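Local coordinates for PLP-Dependent L-Arginine Hydroxylase MppP (Streptomyces wadayamensis, PDB 6C9B), which is a pyridoxal phosphate-dependent oxidase that acts on L-arginine, yielding 4-hydroxy-2-ketoarginine and 2-ketoarginine as products, at the interface of chains A and B. Numbering follows the deposited sequence. Chains: chain A/B, PLP-Dependent L-Arginine Hydroxylase MppP.

The interface of chains A and B. Residues chain A 49, 52-53, 257; chain B 42, 224-226, 228.
The indole of A:Trp49 stands away from helix 45-54 with CG anti to the backbone N (chi1 -170°) and slots between B:Val42 and B:Leu226, whose own extended shape (CG anti to the carbonyl carbon, chi2 174°) carries its CD1 methyl under the ring. Heights above the ring plane show the sandwich: B:Val42 CG2 lies 3.5 Å over the centre of one face, and B:Leu226 CD1 lies 3.4 Å from the plane on the opposite face. Both are CH-pi contacts, and together they should restrict tilting of the indole. The CD1 methyl of B:Leu226 also reaches A:Ser52 CB at 3.6 Å, and the other branch, CD2, faces A:Glu53 CG. Farther along, B:Leu228 CD1 touches A:Leu257 CD2 at 3.6 Å, the two side chains crossing at about a right angle, and also lies near the far rim of the indole at A:Trp49 CZ3. This patch belongs to the two-fold dimer interface and recurs with the chains exchanged. B:Pro224 to B:Leu228 closely follow Lys221, which carries the pyridoxal phosphate as a Schiff base, so the packing may help steady the partner's active site. At the indole edge B:Pro224 O lies in the ring plane, and a water joins the subunits there. It sits 2.7 Å from the carboxylate OE1 of A:Glu53. The carbonyl O of B:Pro224 is 2.8 Å from this water. The indole NE1 of A:Trp49 meets it at 3.0 Å, with 147° at the hydrogen.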
ATOM      1  N   TRP A  49      15.914   2.386 -13.273  1.00 23.09           N
ATOM      2  CA  TRP A  49      15.180   3.647 -13.174  1.00 21.56           C
ATOM      3  C   TRP A  49      14.913   4.234 -14.552  1.00 21.19           C
ATOM      4  O   TRP A  49      13.789   4.625 -14.871  1.00 20.88           O
ATOM      5  CB  TRP A  49      15.963   4.638 -12.304  1.00 22.84           C
ATOM      6  CG  TRP A  49      15.178   5.865 -11.962  1.00 22.44           C
ATOM      7  CD1 TRP A  49      14.766   6.842 -12.815  1.00 21.41           C
ATOM      8  CD2 TRP A  49      14.684   6.226 -10.667  1.00 20.97           C
ATOM      9  NE1 TRP A  49      14.038   7.790 -12.135  1.00 22.93           N
ATOM     10  CE2 TRP A  49      13.981   7.440 -10.814  1.00 24.01           C
ATOM     11  CE3 TRP A  49      14.781   5.647  -9.409  1.00 24.44           C
ATOM     12  CZ2 TRP A  49      13.364   8.090  -9.740  1.00 24.30           C
ATOM     13  CZ3 TRP A  49      14.155   6.289  -8.330  1.00 24.60           C
ATOM     14  CH2 TRP A  49      13.470   7.500  -8.510  1.00 20.13           C
ATOM     15  N   SER A  52      12.236   2.369 -16.291  1.00 23.33           N
ATOM     16  CA  SER A  52      10.910   2.632 -15.725  1.00 21.83           C
ATOM     17  C   SER A  52      10.373   3.996 -16.132  1.00 26.06           C
ATOM     18  O   SER A  52       9.149   4.189 -16.191  1.00 30.22           O
ATOM     19  CB  SER A  52      10.976   2.528 -14.202  1.00 23.64           C
ATOM     20  OG  SER A  52      11.400   1.253 -13.795  1.00 26.04           O
ATOM     21  N   GLU A  53      11.251   4.958 -16.403  1.00 25.46           N
ATOM     22  CA  GLU A  53      10.806   6.229 -16.953  1.00 22.33           C
ATOM     23  C   GLU A  53      10.386   6.098 -18.403  1.00 33.06           C
ATOM     24  O   GLU A  53       9.519   6.850 -18.863  1.00 36.08           O
ATOM     25  CB  GLU A  53      11.906   7.291 -16.877  1.00 29.75           C
ATOM     26  CG  GLU A  53      12.335   7.697 -15.528  1.00 29.42           C
ATOM     27  CD  GLU A  53      13.482   8.708 -15.570  1.00 49.69           C
ATOM     28  OE1 GLU A  53      13.294   9.851 -15.102  1.00 56.80           O
ATOM     29  OE2 GLU A  53      14.569   8.355 -16.080  1.00 48.08           O
ATOM     30  N   LEU A 257       9.569   0.742 -10.923  1.00 18.58           N
ATOM     31  CA  LEU A 257      10.892   0.326 -10.490  1.00 21.45           C
ATOM     32  C   LEU A 257      10.807  -0.943  -9.667  1.00 17.54           C
ATOM     33  O   LEU A 257      11.658  -1.819  -9.783  1.00 20.28           O
ATOM     34  CB  LEU A 257      11.566   1.441  -9.696  1.00 20.73           C
ATOM     35  CG  LEU A 257      13.013   1.164  -9.314  1.00 23.26           C
ATOM     36  CD1 LEU A 257      13.893   1.198 -10.555  1.00 30.42           C
ATOM     37  CD2 LEU A 257      13.544   2.149  -8.308  1.00 29.39           C
TER
ATOM     38  N   VAL B  42      19.496   9.520  -8.014  1.00 23.27           N
ATOM     39  CA  VAL B  42      19.229   8.228  -8.644  1.00 24.65           C
ATOM     40  C   VAL B  42      20.539   7.488  -8.916  1.00 24.46           C
ATOM     41  O   VAL B  42      20.630   6.267  -8.741  1.00 25.88           O
ATOM     42  CB  VAL B  42      18.405   8.433  -9.924  1.00 25.25           C
ATOM     43  CG1 VAL B  42      18.343   7.135 -10.752  1.00 29.14           C
ATOM     44  CG2 VAL B  42      17.023   8.940  -9.575  1.00 26.43           C
ATOM     45  N   PRO B 224       9.238  13.467  -9.388  1.00 21.27           N
ATOM     46  CA  PRO B 224       9.127  12.300 -10.285  1.00 19.67           C
ATOM     47  C   PRO B 224       9.978  11.128  -9.811  1.00 23.48           C
ATOM     48  O   PRO B 224      11.050  10.808 -10.335  1.00 24.68           O
ATOM     49  CB  PRO B 224       9.611  12.853 -11.628  1.00 22.81           C
ATOM     50  CG  PRO B 224      10.554  13.926 -11.265  1.00 28.23           C
ATOM     51  CD  PRO B 224      10.068  14.535  -9.989  1.00 24.16           C
ATOM     52  N   THR B 225       9.441  10.425  -8.815  1.00 20.20           N
ATOM     53  CA  THR B 225      10.124   9.316  -8.169  1.00 20.04           C
ATOM     54  C   THR B 225       9.521   7.956  -8.526  1.00 19.69           C
ATOM     55  O   THR B 225       9.711   6.982  -7.785  1.00 20.38           O
ATOM     56  CB  THR B 225      10.095   9.483  -6.662  1.00 20.32           C
ATOM     57  OG1 THR B 225       8.727   9.517  -6.237  1.00 21.17           O
ATOM     58  CG2 THR B 225      10.783  10.771  -6.217  1.00 25.15           C
ATOM     59  N   LEU B 226       8.865   7.853  -9.678  1.00 19.66           N
ATOM     60  CA  LEU B 226       8.330   6.573 -10.163  1.00 18.88           C
ATOM     61  C   LEU B 226       7.414   5.976  -9.115  1.00 20.60           C
ATOM     62  O   LEU B 226       7.407   4.767  -8.895  1.00 19.66           O
ATOM     63  CB  LEU B 226       9.436   5.575 -10.519  1.00 19.59           C
ATOM     64  CG  LEU B 226      10.464   6.069 -11.545  1.00 21.71           C
ATOM     65  CD1 LEU B 226      11.560   5.059 -11.679  1.00 23.07           C
ATOM     66  CD2 LEU B 226       9.795   6.314 -12.879  1.00 23.94           C
ATOM     67  N   LEU B 228       7.601   6.045  -6.000  1.00 18.93           N
ATOM     68  CA  LEU B 228       8.260   5.679  -4.760  1.00 17.57           C
ATOM     69  C   LEU B 228       8.009   6.815  -3.781  1.00 21.23           C
ATOM     70  O   LEU B 228       8.413   7.951  -4.026  1.00 21.81           O
ATOM     71  CB  LEU B 228       9.752   5.462  -4.990  1.00 19.46           C
ATOM     72  CG  LEU B 228      10.031   4.307  -5.960  1.00 19.06           C
ATOM     73  CD1 LEU B 228      11.474   4.389  -6.402  1.00 23.22           C
ATOM     74  CD2 LEU B 228       9.741   2.947  -5.351  1.00 19.84           C
TER
HETATM   75  O   HOH W   1      11.884   9.791 -12.771  1.00 28.53           O